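Local coordinates for alkylhydroperoxidase AhpD core: uncharacterized peroxidase-related protein (Ralstonia eutropha, PDB 2PRR) that is of unknown function but, as a member of the carboxymuconolactone decarboxylase family with an AhpD-like core, probably acts as a peroxidase-related oxidoreductase, at residues D[37-45]-D[179-190]. Sequence-based numbering, arbitrary orientation.
Sequences FVPNVFLTL and IGMRPNDEFFLM
N184 ND2 is held by two acceptors of 37-45: it gives a hydrogen bond to V38 O at 3.1 Å, bent to 136° at the hydrogen with the donor above the carbonyl plane, and a weak one to N40 OD1. At the other end of the same amide, N184 OD1 accepts the backbone N-H of N40 at 2.9 Å, with the donor in the carbonyl plane and on a lone pair. N40 uses its own amide on the backbone two residues before N184: ND2 reaches R182 O at 2.8 Å, nearly straight at 167°, with the acceptor close to the N40 amide plane. Placing CG beside the backbone N directs this amide across to the backbone of 179-190.

Beyond the amides lies F37. E186 covers one face of its ring: CB makes a CH-pi contact 4.0 Å from the F37 centroid, and the carboxylate is stacked within 5° of parallel to the ring. The F37 rim meets the face of F187 in a T-shaped pair, CZ lying 3.7 Å from F187 CE1, while the methyl of selenomethionine M190 approaches obliquely.

At the other end, the selenium of M181 rests 3.9 Å from V41 CB, and its bent terminus carries CE to T44 OG1. That hydroxyl donates to N40 O, which also accepts T44 N. I179 CD1 packs on T44 CB.

Helix 88-102 adds Y89 against P39 and M181, while the R182 guanidinium leads away from 37-45, its NH2 in a salt bridge with D119 of a second subunit. Complementary donors and acceptors therefore fix both asparagine amides where 37-45 meets the chain 182-184, and flanking apolar packing joins helix 40-45 to the chain running from helix 156-179 into helix 185-189.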
ATOM      1  N   PHE D  37     -40.852  -2.543  -2.597  1.00 43.89           N
ATOM      2  CA  PHE D  37     -40.042  -3.699  -2.299  1.00 42.22           C
ATOM      3  C   PHE D  37     -39.283  -3.369  -1.042  1.00 40.67           C
ATOM      4  O   PHE D  37     -39.135  -2.201  -0.684  1.00 39.54           O
ATOM      5  CB  PHE D  37     -39.068  -4.016  -3.461  1.00 42.62           C
ATOM      6  CG  PHE D  37     -37.942  -3.019  -3.616  1.00 40.69           C
ATOM      7  CD1 PHE D  37     -38.160  -1.796  -4.231  1.00 45.98           C
ATOM      8  CD2 PHE D  37     -36.663  -3.312  -3.164  1.00 40.66           C
ATOM      9  CE1 PHE D  37     -37.131  -0.876  -4.378  1.00 41.85           C
ATOM     10  CE2 PHE D  37     -35.638  -2.399  -3.315  1.00 39.08           C
ATOM     11  CZ  PHE D  37     -35.873  -1.180  -3.923  1.00 39.53           C
ATOM     12  N   VAL D  38     -38.794  -4.400  -0.375  1.00 40.73           N
ATOM     13  CA  VAL D  38     -38.044  -4.199   0.837  1.00 40.29           C
ATOM     14  C   VAL D  38     -36.571  -4.335   0.528  1.00 37.63           C
ATOM     15  O   VAL D  38     -36.118  -5.430   0.183  1.00 36.86           O
ATOM     16  CB  VAL D  38     -38.417  -5.209   1.942  1.00 40.47           C
ATOM     17  CG1 VAL D  38     -37.531  -4.962   3.200  1.00 42.28           C
ATOM     18  CG2 VAL D  38     -39.917  -5.090   2.299  1.00 39.45           C
ATOM     19  N   PRO D  39     -35.829  -3.221   0.615  1.00 36.65           N
ATOM     20  CA  PRO D  39     -34.385  -3.296   0.458  1.00 35.78           C
ATOM     21  C   PRO D  39     -33.856  -4.391   1.354  1.00 34.88           C
ATOM     22  O   PRO D  39     -34.300  -4.543   2.483  1.00 34.08           O
ATOM     23  CB  PRO D  39     -33.916  -1.938   0.932  1.00 35.42           C
ATOM     24  CG  PRO D  39     -35.049  -1.040   0.568  1.00 37.99           C
ATOM     25  CD  PRO D  39     -36.279  -1.835   0.803  1.00 35.27           C
ATOM     26  N   ASN D  40     -32.896  -5.150   0.858  1.00 35.89           N
ATOM     27  CA  ASN D  40     -32.410  -6.312   1.592  1.00 34.28           C
ATOM     28  C   ASN D  40     -31.690  -6.030   2.899  1.00 32.86           C
ATOM     29  O   ASN D  40     -31.592  -6.914   3.738  1.00 33.89           O
ATOM     30  CB  ASN D  40     -31.608  -7.229   0.653  1.00 33.43           C
ATOM     31  CG  ASN D  40     -32.490  -7.856  -0.433  1.00 34.67           C
ATOM     32  OD1 ASN D  40     -33.723  -8.011  -0.258  1.00 30.46           O
ATOM     33  ND2 ASN D  40     -31.878  -8.195  -1.568  1.00 23.05           N
ATOM     34  N   VAL D  41     -31.240  -4.803   3.110  1.00 33.87           N
ATOM     35  CA  VAL D  41     -30.534  -4.458   4.354  1.00 34.05           C
ATOM     36  C   VAL D  41     -31.489  -4.666   5.555  1.00 34.35           C
ATOM     37  O   VAL D  41     -31.053  -5.112   6.618  1.00 33.13           O
ATOM     38  CB  VAL D  41     -29.978  -2.979   4.322  1.00 34.89           C
ATOM     39  CG1 VAL D  41     -31.130  -1.944   4.244  1.00 31.84           C
ATOM     40  CG2 VAL D  41     -29.045  -2.669   5.526  1.00 33.43           C
ATOM     41  N   PHE D  42     -32.781  -4.355   5.383  1.00 34.26           N
ATOM     42  CA  PHE D  42     -33.748  -4.520   6.473  1.00 34.13           C
ATOM     43  C   PHE D  42     -33.970  -5.987   6.835  1.00 34.44           C
ATOM     44  O   PHE D  42     -34.012  -6.347   7.999  1.00 35.34           O
ATOM     45  CB  PHE D  42     -35.125  -3.916   6.116  1.00 35.08           C
ATOM     46  CG  PHE D  42     -35.124  -2.421   5.941  1.00 35.78           C
ATOM     47  CD1 PHE D  42     -35.285  -1.580   7.026  1.00 35.88           C
ATOM     48  CD2 PHE D  42     -34.985  -1.851   4.673  1.00 41.39           C
ATOM     49  CE1 PHE D  42     -35.289  -0.184   6.850  1.00 37.99           C
ATOM     50  CE2 PHE D  42     -34.978  -0.462   4.500  1.00 38.45           C
ATOM     51  CZ  PHE D  42     -35.131   0.361   5.589  1.00 36.02           C
ATOM     52  N   LEU D  43     -34.123  -6.827   5.823  1.00 34.23           N
ATOM     53  CA  LEU D  43     -34.408  -8.223   6.037  1.00 34.11           C
ATOM     54  C   LEU D  43     -33.207  -8.987   6.541  1.00 34.38           C
ATOM     55  O   LEU D  43     -33.355  -9.887   7.361  1.00 35.27           O
ATOM     56  CB  LEU D  43     -34.899  -8.835   4.732  1.00 36.20           C
ATOM     57  CG  LEU D  43     -36.210  -8.221   4.219  1.00 38.69           C
ATOM     58  CD1 LEU D  43     -36.371  -8.511   2.732  1.00 41.42           C
ATOM     59  CD2 LEU D  43     -37.404  -8.716   5.050  1.00 37.54           C
ATOM     60  N   THR D  44     -32.021  -8.641   6.056  1.00 33.62           N
ATOM     61  CA  THR D  44     -30.806  -9.351   6.475  1.00 33.02           C
ATOM     62  C   THR D  44     -30.397  -8.999   7.894  1.00 32.72           C
ATOM     63  O   THR D  44     -30.009  -9.882   8.672  1.00 32.64           O
ATOM     64  CB  THR D  44     -29.619  -9.112   5.487  1.00 32.06           C
ATOM     65  OG1 THR D  44     -29.369  -7.707   5.341  1.00 31.79           O
ATOM     66  CG2 THR D  44     -29.945  -9.703   4.135  1.00 32.49           C
ATOM     67  N   LEU D  45     -30.480  -7.713   8.237  1.00 34.12           N
ATOM     68  CA  LEU D  45     -30.150  -7.267   9.605  1.00 34.34           C
ATOM     69  C   LEU D  45     -31.221  -7.666  10.625  1.00 33.84           C
ATOM     70  O   LEU D  45     -30.930  -7.745  11.812  1.00 31.08           O
ATOM     71  CB  LEU D  45     -29.867  -5.762   9.671  1.00 34.43           C
ATOM     72  CG  LEU D  45     -28.620  -5.256   8.925  1.00 33.48           C
ATOM     73  CD1 LEU D  45     -28.536  -3.769   9.109  1.00 31.98           C
ATOM     74  CD2 LEU D  45     -27.252  -5.925   9.347  1.00 33.94           C
ATOM     75  N   ILE D 179     -21.590 -10.444   5.536  1.00 29.82           N
ATOM     76  CA  ILE D 179     -22.723 -11.361   5.399  1.00 30.53           C
ATOM     77  C   ILE D 179     -23.131 -11.682   3.934  1.00 31.17           C
ATOM     78  O   ILE D 179     -23.988 -12.543   3.696  1.00 33.22           O
ATOM     79  CB  ILE D 179     -23.982 -10.855   6.219  1.00 29.51           C
ATOM     80  CG1 ILE D 179     -24.663  -9.662   5.576  1.00 28.50           C
ATOM     81  CG2 ILE D 179     -23.617 -10.488   7.664  1.00 28.27           C
ATOM     82  CD1 ILE D 179     -26.050  -9.393   6.203  1.00 29.49           C
ATOM     83  N   GLY D 180     -22.522 -10.998   2.969  1.00 31.51           N
ATOM     84  CA  GLY D 180     -22.830 -11.186   1.567  1.00 29.02           C
ATOM     85  C   GLY D 180     -24.139 -10.525   1.236  1.00 29.46           C
ATOM     86  O   GLY D 180     -24.959 -11.066   0.459  1.00 31.26           O
HETATM   87  N   MSE D 181     -24.349  -9.344   1.802  1.00 28.69           N
HETATM   88  CA  MSE D 181     -25.618  -8.660   1.614  1.00 25.77           C
HETATM   89  C   MSE D 181     -25.776  -8.329   0.129  1.00 30.27           C
HETATM   90  O   MSE D 181     -24.873  -7.751  -0.486  1.00 31.99           O
HETATM   91  CB  MSE D 181     -25.694  -7.435   2.497  1.00 27.32           C
HETATM   92  CG  MSE D 181     -27.139  -6.915   2.666  1.00 10.95           C
HETATM   93 SE   MSE D 181     -26.994  -5.267   3.403  0.75 19.30          SE
HETATM   94  CE  MSE D 181     -26.533  -5.856   5.081  1.00 22.56           C
ATOM     95  N   ARG D 182     -26.909  -8.742  -0.448  1.00 30.75           N
ATOM     96  CA  ARG D 182     -27.162  -8.620  -1.882  1.00 28.85           C
ATOM     97  C   ARG D 182     -28.098  -7.473  -2.254  1.00 30.80           C
ATOM     98  O   ARG D 182     -29.248  -7.413  -1.775  1.00 30.75           O
ATOM     99  CB  ARG D 182     -27.742  -9.931  -2.428  1.00 25.39           C
ATOM    100  CG  ARG D 182     -27.823  -9.976  -3.949  1.00 26.93           C
ATOM    101  CD  ARG D 182     -28.690 -11.119  -4.498  1.00 31.21           C
ATOM    102  NE  ARG D 182     -28.884 -10.954  -5.946  1.00 32.21           N
ATOM    103  CZ  ARG D 182     -28.039 -11.391  -6.884  1.00 26.30           C
ATOM    104  NH1 ARG D 182     -26.955 -12.087  -6.584  1.00 28.82           N
ATOM    105  NH2 ARG D 182     -28.301 -11.147  -8.156  1.00 32.52           N
ATOM    106  N   PRO D 183     -27.617  -6.578  -3.139  1.00 31.31           N
ATOM    107  CA  PRO D 183     -28.459  -5.484  -3.580  1.00 31.10           C
ATOM    108  C   PRO D 183     -29.649  -5.979  -4.408  1.00 33.26           C
ATOM    109  O   PRO D 183     -29.518  -6.898  -5.226  1.00 32.10           O
ATOM    110  CB  PRO D 183     -27.526  -4.606  -4.412  1.00 30.71           C
ATOM    111  CG  PRO D 183     -26.280  -5.452  -4.692  1.00 27.34           C
ATOM    112  CD  PRO D 183     -26.261  -6.564  -3.748  1.00 29.07           C
ATOM    113  N   ASN D 184     -30.802  -5.366  -4.174  1.00 33.15           N
ATOM    114  CA  ASN D 184     -32.015  -5.717  -4.882  1.00 34.14           C
ATOM    115  C   ASN D 184     -31.902  -5.348  -6.354  1.00 34.88           C
ATOM    116  O   ASN D 184     -31.179  -4.427  -6.716  1.00 35.69           O
ATOM    117  CB  ASN D 184     -33.237  -5.004  -4.276  1.00 34.07           C
ATOM    118  CG  ASN D 184     -33.342  -5.183  -2.792  1.00 30.07           C
ATOM    119  OD1 ASN D 184     -32.538  -4.633  -2.018  1.00 29.66           O
ATOM    120  ND2 ASN D 184     -34.355  -5.912  -2.365  1.00 32.16           N
ATOM    121  N   ASP D 185     -32.627  -6.081  -7.194  1.00 36.17           N
ATOM    122  CA  ASP D 185     -32.605  -5.883  -8.638  1.00 36.83           C
ATOM    123  C   ASP D 185     -33.064  -4.499  -9.036  1.00 35.89           C
ATOM    124  O   ASP D 185     -32.578  -3.931 -10.000  1.00 35.71           O
ATOM    125  CB  ASP D 185     -33.521  -6.912  -9.337  1.00 39.32           C
ATOM    126  CG  ASP D 185     -32.955  -8.335  -9.343  1.00 41.77           C
ATOM    127  OD1 ASP D 185     -31.855  -8.586  -8.795  1.00 42.38           O
ATOM    128  OD2 ASP D 185     -33.642  -9.211  -9.914  1.00 43.23           O
ATOM    129  N   GLU D 186     -34.010  -3.969  -8.285  1.00 37.31           N
ATOM    130  CA  GLU D 186     -34.608  -2.688  -8.585  1.00 38.12           C
ATOM    131  C   GLU D 186     -33.618  -1.533  -8.506  1.00 38.97           C
ATOM    132  O   GLU D 186     -33.750  -0.561  -9.249  1.00 40.94           O
ATOM    133  CB  GLU D 186     -35.772  -2.388  -7.642  1.00 39.59           C
ATOM    134  CG  GLU D 186     -36.964  -3.338  -7.731  1.00 38.84           C
ATOM    135  CD  GLU D 186     -36.758  -4.646  -6.999  1.00 42.08           C
ATOM    136  OE1 GLU D 186     -35.607  -4.977  -6.613  1.00 46.18           O
ATOM    137  OE2 GLU D 186     -37.757  -5.354  -6.821  1.00 45.29           O
ATOM    138  N   PHE D 187     -32.648  -1.619  -7.605  1.00 37.96           N
ATOM    139  CA  PHE D 187     -31.661  -0.546  -7.472  1.00 38.03           C
ATOM    140  C   PHE D 187     -30.798  -0.325  -8.714  1.00 38.27           C
ATOM    141  O   PHE D 187     -30.476   0.822  -9.028  1.00 40.00           O
ATOM    142  CB  PHE D 187     -30.722  -0.788  -6.281  1.00 37.23           C
ATOM    143  CG  PHE D 187     -31.384  -0.664  -4.936  1.00 36.63           C
ATOM    144  CD1 PHE D 187     -32.088   0.490  -4.594  1.00 30.02           C
ATOM    145  CD2 PHE D 187     -31.219  -1.653  -3.978  1.00 32.89           C
ATOM    146  CE1 PHE D 187     -32.664   0.625  -3.362  1.00 35.10           C
ATOM    147  CE2 PHE D 187     -31.799  -1.525  -2.736  1.00 37.12           C
ATOM    148  CZ  PHE D 187     -32.538  -0.379  -2.430  1.00 37.42           C
ATOM    149  N   PHE D 188     -30.423  -1.418  -9.394  1.00 38.54           N
ATOM    150  CA  PHE D 188     -29.518  -1.378 -10.561  1.00 36.64           C
ATOM    151  C   PHE D 188     -30.043  -0.487 -11.691  1.00 37.75           C
ATOM    152  O   PHE D 188     -29.284   0.217 -12.329  1.00 37.23           O
ATOM    153  CB  PHE D 188     -29.246  -2.790 -11.105  1.00 34.09           C
ATOM    154  CG  PHE D 188     -28.317  -3.658 -10.248  1.00 24.74           C
ATOM    155  CD1 PHE D 188     -28.786  -4.338  -9.157  1.00 28.14           C
ATOM    156  CD2 PHE D 188     -26.999  -3.877 -10.628  1.00 34.19           C
ATOM    157  CE1 PHE D 188     -27.959  -5.176  -8.403  1.00 26.60           C
ATOM    158  CE2 PHE D 188     -26.142  -4.716  -9.881  1.00 22.85           C
ATOM    159  CZ  PHE D 188     -26.610  -5.361  -8.778  1.00 31.72           C
ATOM    160  N   LEU D 189     -31.352  -0.489 -11.899  1.00 39.54           N
ATOM    161  CA  LEU D 189     -31.984   0.281 -12.975  1.00 41.43           C
ATOM    162  C   LEU D 189     -32.636   1.616 -12.545  1.00 40.62           C
ATOM    163  O   LEU D 189     -32.843   2.506 -13.365  1.00 40.04           O
ATOM    164  CB  LEU D 189     -33.025  -0.630 -13.644  1.00 40.22           C
ATOM    165  CG  LEU D 189     -33.777  -0.167 -14.888  1.00 43.59           C
ATOM    166  CD1 LEU D 189     -32.874   0.456 -15.966  1.00 47.06           C
ATOM    167  CD2 LEU D 189     -34.525  -1.375 -15.446  1.00 44.56           C
HETATM  168  N   MSE D 190     -32.953   1.734 -11.265  1.00 40.75           N
HETATM  169  CA  MSE D 190     -33.608   2.909 -10.689  1.00 42.39           C
HETATM  170  C   MSE D 190     -32.813   4.211 -10.797  1.00 42.27           C
HETATM  171  O   MSE D 190     -31.650   4.265 -10.402  1.00 42.68           O
HETATM  172  CB  MSE D 190     -33.878   2.599  -9.224  1.00 43.29           C
HETATM  173  CG  MSE D 190     -34.505   3.675  -8.394  1.00 42.42           C
HETATM  174 SE   MSE D 190     -34.666   2.985  -6.598  0.75 45.84          SE
HETATM  175  CE  MSE D 190     -35.791   1.453  -6.919  1.00 43.25           C
TER